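PDB 3K96: glycerol-3-phosphate dehydrogenase [NAD(P)+] from Coxiella burnetii, which probably catalyses the NAD(P)H-dependent reduction of dihydroxyacetone phosphate to sn-glycerol 3-phosphate, the key precursor for phospholipid synthesis. Local coordinates for residues L35-W40 against L57-S62; C91-S96 against T117-L122. All coordinates share one frame; numbering follows the deposited sequence.

Contact 1: residues L35-W40 against L57-S62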
ATOM      1  N   LEU A  35      -3.173 -28.143  10.773  1.00 27.92           N
ATOM      2  CA  LEU A  35      -2.089 -28.272  11.726  1.00 28.14           C
ATOM      3  C   LEU A  35      -1.600 -26.868  12.086  1.00 28.87           C
ATOM      4  O   LEU A  35      -1.019 -26.175  11.251  1.00 27.89           O
ATOM      5  CB  LEU A  35      -0.943 -29.107  11.109  1.00 28.09           C
ATOM      6  CG  LEU A  35      -1.329 -30.468  10.486  1.00 29.85           C
ATOM      7  CD1 LEU A  35      -0.080 -31.241  10.008  1.00 25.11           C
ATOM      8  CD2 LEU A  35      -2.173 -31.331  11.435  1.00 25.04           C
ATOM      9  N   GLY A  36      -1.851 -26.464  13.327  1.00 29.81           N
ATOM     10  CA  GLY A  36      -1.509 -25.113  13.821  1.00 30.66           C
ATOM     11  C   GLY A  36      -2.780 -24.422  14.292  1.00 30.40           C
ATOM     12  O   GLY A  36      -3.629 -24.004  13.481  1.00 30.19           O
ATOM     13  N   ALA A  37      -2.913 -24.281  15.604  1.00 30.56           N
ATOM     14  CA  ALA A  37      -4.098 -23.688  16.172  1.00 30.22           C
ATOM     15  C   ALA A  37      -3.873 -22.263  16.633  1.00 31.06           C
ATOM     16  O   ALA A  37      -4.374 -21.839  17.690  1.00 31.72           O
ATOM     17  CB  ALA A  37      -4.630 -24.564  17.305  1.00 28.93           C
ATOM     18  N   GLY A  38      -3.080 -21.518  15.870  1.00 32.07           N
ATOM     19  CA  GLY A  38      -2.896 -20.092  16.148  1.00 31.26           C
ATOM     20  C   GLY A  38      -4.163 -19.387  15.647  1.00 30.60           C
ATOM     21  O   GLY A  38      -5.158 -20.045  15.244  1.00 30.20           O
ATOM     22  N   SER A  39      -4.125 -18.058  15.643  0.60 30.39           N
ATOM     23  CA  SER A  39      -5.264 -17.251  15.199  0.60 30.39           C
ATOM     24  C   SER A  39      -5.675 -17.588  13.773  0.60 30.15           C
ATOM     25  O   SER A  39      -6.845 -17.861  13.490  0.60 30.53           O
ATOM     26  CB  SER A  39      -4.903 -15.753  15.255  0.60 30.94           C
ATOM     27  OG  SER A  39      -4.469 -15.373  16.551  0.60 32.32           O
ATOM     28  N   TRP A  40      -4.706 -17.554  12.869  1.00 29.33           N
ATOM     29  CA  TRP A  40      -4.976 -17.788  11.465  1.00 28.75           C
ATOM     30  C   TRP A  40      -5.447 -19.223  11.212  1.00 28.00           C
ATOM     31  O   TRP A  40      -6.448 -19.427  10.531  1.00 27.10           O
ATOM     32  CB  TRP A  40      -3.764 -17.381  10.614  1.00 28.55           C
ATOM     33  CG  TRP A  40      -3.950 -17.467   9.103  1.00 25.31           C
ATOM     34  CD1 TRP A  40      -3.033 -17.943   8.199  1.00 24.56           C
ATOM     35  CD2 TRP A  40      -5.111 -17.103   8.332  1.00 24.39           C
ATOM     36  NE1 TRP A  40      -3.544 -17.889   6.925  1.00 26.10           N
ATOM     37  CE2 TRP A  40      -4.813 -17.369   6.975  1.00 25.49           C
ATOM     38  CE3 TRP A  40      -6.353 -16.552   8.647  1.00 23.88           C
ATOM     39  CZ2 TRP A  40      -5.713 -17.115   5.950  1.00 24.49           C
ATOM     40  CZ3 TRP A  40      -7.250 -16.319   7.625  1.00 21.93           C
ATOM     41  CH2 TRP A  40      -6.932 -16.601   6.297  1.00 24.89           C
ATOM     42  N   LEU A  57      -8.629 -29.748  13.928  1.00 31.84           N
ATOM     43  CA  LEU A  57      -7.633 -28.754  14.245  1.00 32.80           C
ATOM     44  C   LEU A  57      -6.658 -29.293  15.270  1.00 33.36           C
ATOM     45  O   LEU A  57      -7.054 -29.642  16.372  1.00 36.17           O
ATOM     46  CB  LEU A  57      -8.337 -27.514  14.811  1.00 31.78           C
ATOM     47  CG  LEU A  57      -7.464 -26.311  15.148  1.00 33.32           C
ATOM     48  CD1 LEU A  57      -6.777 -25.797  13.888  1.00 30.80           C
ATOM     49  CD2 LEU A  57      -8.321 -25.222  15.803  1.00 32.63           C
ATOM     50  N   TRP A  58      -5.386 -29.329  14.921  1.00 34.42           N
ATOM     51  CA  TRP A  58      -4.335 -29.837  15.802  1.00 35.36           C
ATOM     52  C   TRP A  58      -3.407 -28.731  16.279  1.00 37.47           C
ATOM     53  O   TRP A  58      -3.080 -27.796  15.539  1.00 36.11           O
ATOM     54  CB  TRP A  58      -3.506 -30.873  15.053  1.00 35.36           C
ATOM     55  CG  TRP A  58      -2.289 -31.417  15.781  1.00 34.29           C
ATOM     56  CD1 TRP A  58      -2.266 -32.441  16.695  1.00 39.06           C
ATOM     57  CD2 TRP A  58      -0.922 -31.017  15.599  1.00 35.23           C
ATOM     58  NE1 TRP A  58      -0.977 -32.677  17.114  1.00 37.72           N
ATOM     59  CE2 TRP A  58      -0.131 -31.821  16.456  1.00 36.60           C
ATOM     60  CE3 TRP A  58      -0.284 -30.046  14.801  1.00 36.24           C
ATOM     61  CZ2 TRP A  58       1.257 -31.687  16.540  1.00 36.23           C
ATOM     62  CZ3 TRP A  58       1.095 -29.919  14.875  1.00 38.33           C
ATOM     63  CH2 TRP A  58       1.854 -30.738  15.746  1.00 39.70           C
ATOM     64  N   SER A  59      -2.991 -28.858  17.529  1.00 39.43           N
ATOM     65  CA  SER A  59      -2.057 -27.947  18.129  1.00 41.90           C
ATOM     66  C   SER A  59      -0.988 -28.759  18.815  1.00 44.44           C
ATOM     67  O   SER A  59      -1.296 -29.778  19.446  1.00 44.33           O
ATOM     68  CB  SER A  59      -2.758 -27.085  19.179  1.00 42.05           C
ATOM     69  OG  SER A  59      -1.821 -26.247  19.835  1.00 41.85           O
ATOM     70  N   TYR A  60       0.259 -28.307  18.717  1.00 47.84           N
ATOM     71  CA  TYR A  60       1.373 -28.986  19.396  1.00 51.22           C
ATOM     72  C   TYR A  60       1.512 -28.596  20.888  1.00 53.02           C
ATOM     73  O   TYR A  60       2.233 -29.265  21.633  1.00 54.28           O
ATOM     74  CB  TYR A  60       2.698 -28.801  18.643  1.00 51.99           C
ATOM     75  CG  TYR A  60       3.048 -27.380  18.232  1.00 54.69           C
ATOM     76  CD1 TYR A  60       3.690 -26.523  19.106  1.00 56.82           C
ATOM     77  CD2 TYR A  60       2.774 -26.924  16.941  1.00 55.97           C
ATOM     78  CE1 TYR A  60       4.027 -25.240  18.724  1.00 59.42           C
ATOM     79  CE2 TYR A  60       3.099 -25.646  16.549  1.00 58.48           C
ATOM     80  CZ  TYR A  60       3.730 -24.804  17.440  1.00 59.88           C
ATOM     81  OH  TYR A  60       4.065 -23.524  17.056  1.00 60.58           O
ATOM     82  N   GLU A  61       0.825 -27.527  21.310  1.00 54.23           N
ATOM     83  CA  GLU A  61       0.795 -27.101  22.721  1.00 54.76           C
ATOM     84  C   GLU A  61      -0.324 -27.971  23.369  1.00 54.80           C
ATOM     85  O   GLU A  61      -1.498 -27.655  23.260  1.00 56.34           O
ATOM     86  CB  GLU A  61       0.483 -25.589  22.797  1.00 55.37           C
ATOM     87  CG  GLU A  61       1.379 -24.671  21.886  1.00 56.61           C
ATOM     88  CD  GLU A  61       0.883 -23.190  21.765  1.00 59.43           C
ATOM     89  OE1 GLU A  61       1.521 -22.376  21.050  1.00 58.12           O
ATOM     90  OE2 GLU A  61      -0.148 -22.836  22.373  1.00 62.98           O
ATOM     91  N   SER A  62       0.033 -29.079  24.025  1.00 54.89           N
ATOM     92  CA  SER A  62      -0.975 -30.066  24.575  1.00 53.24           C
ATOM     93  C   SER A  62      -2.060 -29.575  25.576  1.00 51.26           C
ATOM     94  O   SER A  62      -3.226 -30.061  25.556  1.00 50.39           O
ATOM     95  CB  SER A  62      -0.239 -31.278  25.152  1.00 54.13           C
ATOM     96  OG  SER A  62       0.542 -31.890  24.130  1.00 56.43           O
TER
HETATM   97  O   HOH W   1      -0.433 -24.964  17.454  1.00 41.32           O

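Contact 2: residues C91-S96 against T117-L122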
ATOM      1  N   CYS A  91      -5.074 -33.441  19.864  1.00 42.13           N
ATOM      2  CA  CYS A  91      -3.711 -33.148  20.319  1.00 43.28           C
ATOM      3  C   CYS A  91      -2.733 -34.169  19.758  1.00 42.24           C
ATOM      4  O   CYS A  91      -1.532 -33.971  19.841  1.00 42.98           O
ATOM      5  CB  CYS A  91      -3.583 -33.092  21.833  1.00 44.32           C
ATOM      6  SG  CYS A  91      -3.665 -34.679  22.619  1.00 51.80           S
ATOM      7  N   ASP A  92      -3.242 -35.250  19.175  1.00 41.99           N
ATOM      8  CA  ASP A  92      -2.373 -36.280  18.602  1.00 42.46           C
ATOM      9  C   ASP A  92      -2.274 -36.121  17.086  1.00 41.29           C
ATOM     10  O   ASP A  92      -3.274 -36.195  16.372  1.00 41.34           O
ATOM     11  CB  ASP A  92      -2.889 -37.687  18.947  1.00 43.24           C
ATOM     12  CG  ASP A  92      -1.988 -38.803  18.379  1.00 46.59           C
ATOM     13  OD1 ASP A  92      -0.750 -38.739  18.563  1.00 51.34           O
ATOM     14  OD2 ASP A  92      -2.523 -39.745  17.757  1.00 50.24           O
ATOM     15  N   LEU A  93      -1.057 -35.942  16.594  1.00 40.97           N
ATOM     16  CA  LEU A  93      -0.849 -35.729  15.174  1.00 40.45           C
ATOM     17  C   LEU A  93      -1.313 -36.915  14.376  1.00 39.90           C
ATOM     18  O   LEU A  93      -2.072 -36.770  13.424  1.00 39.08           O
ATOM     19  CB  LEU A  93       0.630 -35.462  14.887  1.00 40.43           C
ATOM     20  CG  LEU A  93       0.926 -35.045  13.457  1.00 37.95           C
ATOM     21  CD1 LEU A  93       0.177 -33.744  13.149  1.00 38.43           C
ATOM     22  CD2 LEU A  93       2.418 -34.877  13.266  1.00 35.05           C
ATOM     23  N   LYS A  94      -0.858 -38.099  14.771  1.00 40.06           N
ATOM     24  CA  LYS A  94      -1.237 -39.325  14.077  1.00 39.62           C
ATOM     25  C   LYS A  94      -2.753 -39.459  14.005  1.00 38.49           C
ATOM     26  O   LYS A  94      -3.310 -39.711  12.937  1.00 37.07           O
ATOM     27  CB  LYS A  94      -0.623 -40.548  14.774  1.00 40.45           C
ATOM     28  CG  LYS A  94      -0.894 -41.905  14.068  1.00 43.27           C
ATOM     29  CD  LYS A  94      -0.204 -43.045  14.816  1.00 48.52           C
ATOM     30  CE  LYS A  94      -0.584 -44.418  14.273  1.00 51.43           C
ATOM     31  NZ  LYS A  94      -0.138 -44.618  12.867  1.00 55.33           N
ATOM     32  N   ALA A  95      -3.419 -39.288  15.145  1.00 38.48           N
ATOM     33  CA  ALA A  95      -4.876 -39.405  15.216  1.00 37.28           C
ATOM     34  C   ALA A  95      -5.555 -38.366  14.338  1.00 37.54           C
ATOM     35  O   ALA A  95      -6.568 -38.636  13.713  1.00 37.22           O
ATOM     36  CB  ALA A  95      -5.335 -39.245  16.641  1.00 36.99           C
ATOM     37  N   SER A  96      -4.997 -37.166  14.282  1.00 38.17           N
ATOM     38  CA  SER A  96      -5.626 -36.111  13.489  1.00 37.99           C
ATOM     39  C   SER A  96      -5.557 -36.425  11.989  1.00 37.23           C
ATOM     40  O   SER A  96      -6.456 -36.049  11.227  1.00 36.94           O
ATOM     41  CB  SER A  96      -5.000 -34.743  13.805  1.00 38.38           C
ATOM     42  OG  SER A  96      -3.668 -34.658  13.336  1.00 40.55           O
ATOM     43  N   THR A 117       8.854 -32.795   9.618  1.00 31.35           N
ATOM     44  CA  THR A 117       9.622 -33.931  10.063  1.00 31.47           C
ATOM     45  C   THR A 117       8.710 -34.989  10.724  1.00 31.85           C
ATOM     46  O   THR A 117       8.794 -36.184  10.426  1.00 31.49           O
ATOM     47  CB  THR A 117      10.741 -33.498  11.025  1.00 32.17           C
ATOM     48  OG1 THR A 117      11.698 -32.669  10.334  1.00 30.13           O
ATOM     49  CG2 THR A 117      11.472 -34.721  11.592  1.00 29.05           C
ATOM     50  N   ARG A 118       7.832 -34.519  11.596  1.00 31.44           N
ATOM     51  CA  ARG A 118       6.911 -35.364  12.334  1.00 32.31           C
ATOM     52  C   ARG A 118       5.815 -35.969  11.469  1.00 32.00           C
ATOM     53  O   ARG A 118       5.192 -36.969  11.844  1.00 31.29           O
ATOM     54  CB  ARG A 118       6.349 -34.566  13.500  1.00 33.12           C
ATOM     55  CG  ARG A 118       7.434 -34.345  14.520  1.00 38.61           C
ATOM     56  CD  ARG A 118       7.170 -33.266  15.548  1.00 43.41           C
ATOM     57  NE  ARG A 118       8.263 -33.265  16.536  1.00 45.85           N
ATOM     58  CZ  ARG A 118       9.510 -32.835  16.302  1.00 48.31           C
ATOM     59  NH1 ARG A 118       9.876 -32.373  15.094  1.00 50.80           N
ATOM     60  NH2 ARG A 118      10.413 -32.895  17.276  1.00 45.15           N
ATOM     61  N   MET A 119       5.595 -35.391  10.299  1.00 30.21           N
ATOM     62  CA  MET A 119       4.618 -35.936   9.395  1.00 30.46           C
ATOM     63  C   MET A 119       5.180 -37.081   8.565  1.00 29.67           C
ATOM     64  O   MET A 119       4.406 -37.788   7.942  1.00 28.84           O
ATOM     65  CB  MET A 119       4.105 -34.866   8.447  1.00 30.15           C
ATOM     66  CG  MET A 119       3.333 -33.781   9.156  1.00 32.92           C
ATOM     67  SD  MET A 119       2.943 -32.355   8.118  1.00 33.55           S
ATOM     68  CE  MET A 119       1.917 -33.089   6.846  1.00 29.19           C
ATOM     69  N   LYS A 120       6.502 -37.267   8.538  1.00 29.75           N
ATOM     70  CA  LYS A 120       7.081 -38.308   7.660  1.00 30.74           C
ATOM     71  C   LYS A 120       6.443 -39.695   7.758  1.00 30.23           C
ATOM     72  O   LYS A 120       6.127 -40.273   6.739  1.00 30.02           O
ATOM     73  CB  LYS A 120       8.603 -38.406   7.776  1.00 30.28           C
ATOM     74  CG  LYS A 120       9.301 -37.216   7.118  1.00 33.75           C
ATOM     75  CD  LYS A 120      10.793 -37.270   7.239  1.00 35.08           C
ATOM     76  CE  LYS A 120      11.439 -36.124   6.480  1.00 37.42           C
ATOM     77  NZ  LYS A 120      12.903 -36.244   6.506  1.00 36.47           N
ATOM     78  N   PRO A 121       6.241 -40.218   8.973  1.00 30.31           N
ATOM     79  CA  PRO A 121       5.652 -41.553   9.063  1.00 31.63           C
ATOM     80  C   PRO A 121       4.166 -41.575   8.834  1.00 32.21           C
ATOM     81  O   PRO A 121       3.575 -42.634   8.894  1.00 32.20           O
ATOM     82  CB  PRO A 121       5.914 -41.965  10.514  1.00 32.93           C
ATOM     83  CG  PRO A 121       6.859 -40.956  11.064  1.00 32.86           C
ATOM     84  CD  PRO A 121       6.699 -39.725  10.271  1.00 30.11           C
ATOM     85  N   LEU A 122       3.560 -40.419   8.556  1.00 32.29           N
ATOM     86  CA  LEU A 122       2.123 -40.340   8.423  1.00 33.09           C
ATOM     87  C   LEU A 122       1.636 -40.062   7.007  1.00 34.40           C
ATOM     88  O   LEU A 122       0.435 -40.043   6.762  1.00 36.11           O
ATOM     89  CB  LEU A 122       1.589 -39.259   9.382  1.00 32.65           C
ATOM     90  CG  LEU A 122       2.034 -39.408  10.844  1.00 33.42           C
ATOM     91  CD1 LEU A 122       1.554 -38.210  11.656  1.00 31.98           C
ATOM     92  CD2 LEU A 122       1.551 -40.716  11.487  1.00 31.58           C
TER

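Contact 1: residues L35-W40 against L57-S62
Trp58 brings the six-membered side of its indole up to Leu35, whose CB lies 3.9 Å from Trp58 CE3 and meets the ring obliquely. The ring is carried there by a first torsion that sets CG anti to the backbone N (chi1 175°), and the CD2 methyl of Leu35 packs on Trp58 CB at 3.9 Å. Over one face of the indole, near its rim, sits the backbone N of Tyr60, 4.0 Å above the plane. The phenol of Tyr60 has water 1 over one of its faces, again toward the rim. Beside the indole, Gly36 N donates to Trp58 O at 2.9 Å, with an N-H...O angle of 160° and the donor tilted 20° from the carbonyl plane. This bond extends the parallel pairing of Leu35 with Trp58, at the ends of the two strands, 32-35 and 55-58, of a Rossmann-type beta-alpha-beta unit. Here the chain turns from strand 32-35 through Gly36 and Gly38, consistent with the GxGxxG dinucleotide-binding loop, into helix 39-49; Ser39 and Trp40 at its start are predicted to bind NADPH. Gly36 has a backbone conformation seldom taken by residues other than glycine. Within the loop, Ala37 CB points toward 57-62 and fits between Leu57 and Ser59, 3.7 Å from Ser59 CB, while Leu57 CD1 lies against Gly36 O at 3.6 Å. Water 1 joins the two loops, accepting from Ala37 N at 3.2 Å and hydrogen-bonding Ser59 OG at 3.0 Å. That hydroxyl also takes the N-H of Glu61 in an ST turn and bonds to His64 ND1, so three partners grip it. Met68 and His64 of helix 62-71 pack against Ala37.

Contact 2: residues C91-S96 against T117-L122
Leu93 and Leu122 meet at a slant, the CD1 methyl of Leu122 resting against the fork of Leu93, 3.7 Å from its CG and 3.8 Å from its CD2. The other methyl of Leu122, CD2, is taken up by Lys94: the lysine chain passes it at about a right angle, with Lys94 CG 3.7 Å away. One leucine thus spreads its two branches over two consecutive residues of the facing helix. Leu122 CG stands anti to its carbonyl carbon (chi1 -53°), whereas Leu93 has CG anti to its backbone N (chi1 -172°), which carries its CD2 across to Arg118. There CD2 lies 3.8 Å from Arg118 O and 4.0 Å from Arg118 CB, with Met119 CG a little farther off. The guanidinium of Arg118 leads away from this packing, and its NH1 bonds to Glu114 O within its own helix. Segment 91-96 leads into the short helix 93-97, and 117-122 continues from helix 109-119; both pack on one face of the parallel part of the sheet in the Rossmann-type domain. No hydrogen bond joins the two segments; each keeps its polar bonds to itself or to other neighbours. Asp92 is the N-cap of helix 93-97: OD2 accepts from Ala95 N at 2.8 Å, met from above the carboxylate plane, 58° out of it. Ser96 OG donates to Leu93 O at 2.6 Å. A sulfonate of a bound buffer molecule, probably from the crystallisation liquor, accepts from the backbone N of both Cys91 and Asp92.

Overall arrangement
Contact 1 is buried and contact 2 lies nearer the surface, on the same side of the chain's centre, about 13 Å apart between centres. Residues 35-40 and 57-62 join the ends of neighbouring strands and the loops after them through a main-chain bond, a bridging water and side-chain packing, with NADPH-binding residues predicted at one end. Residues 91-96 and 117-122 lie at helices 93-97 and 109-119 with the adjoining loops, away from the predicted sites, and meet mainly through aliphatic groups. The two contacts touch directly: Leu35 CD1 packs on Met119 SD at 3.7 Å, and Trp58 NE1 makes a weak hydrogen bond to Cys91 O at 3.1 Å. Trp58 also packs on Leu93.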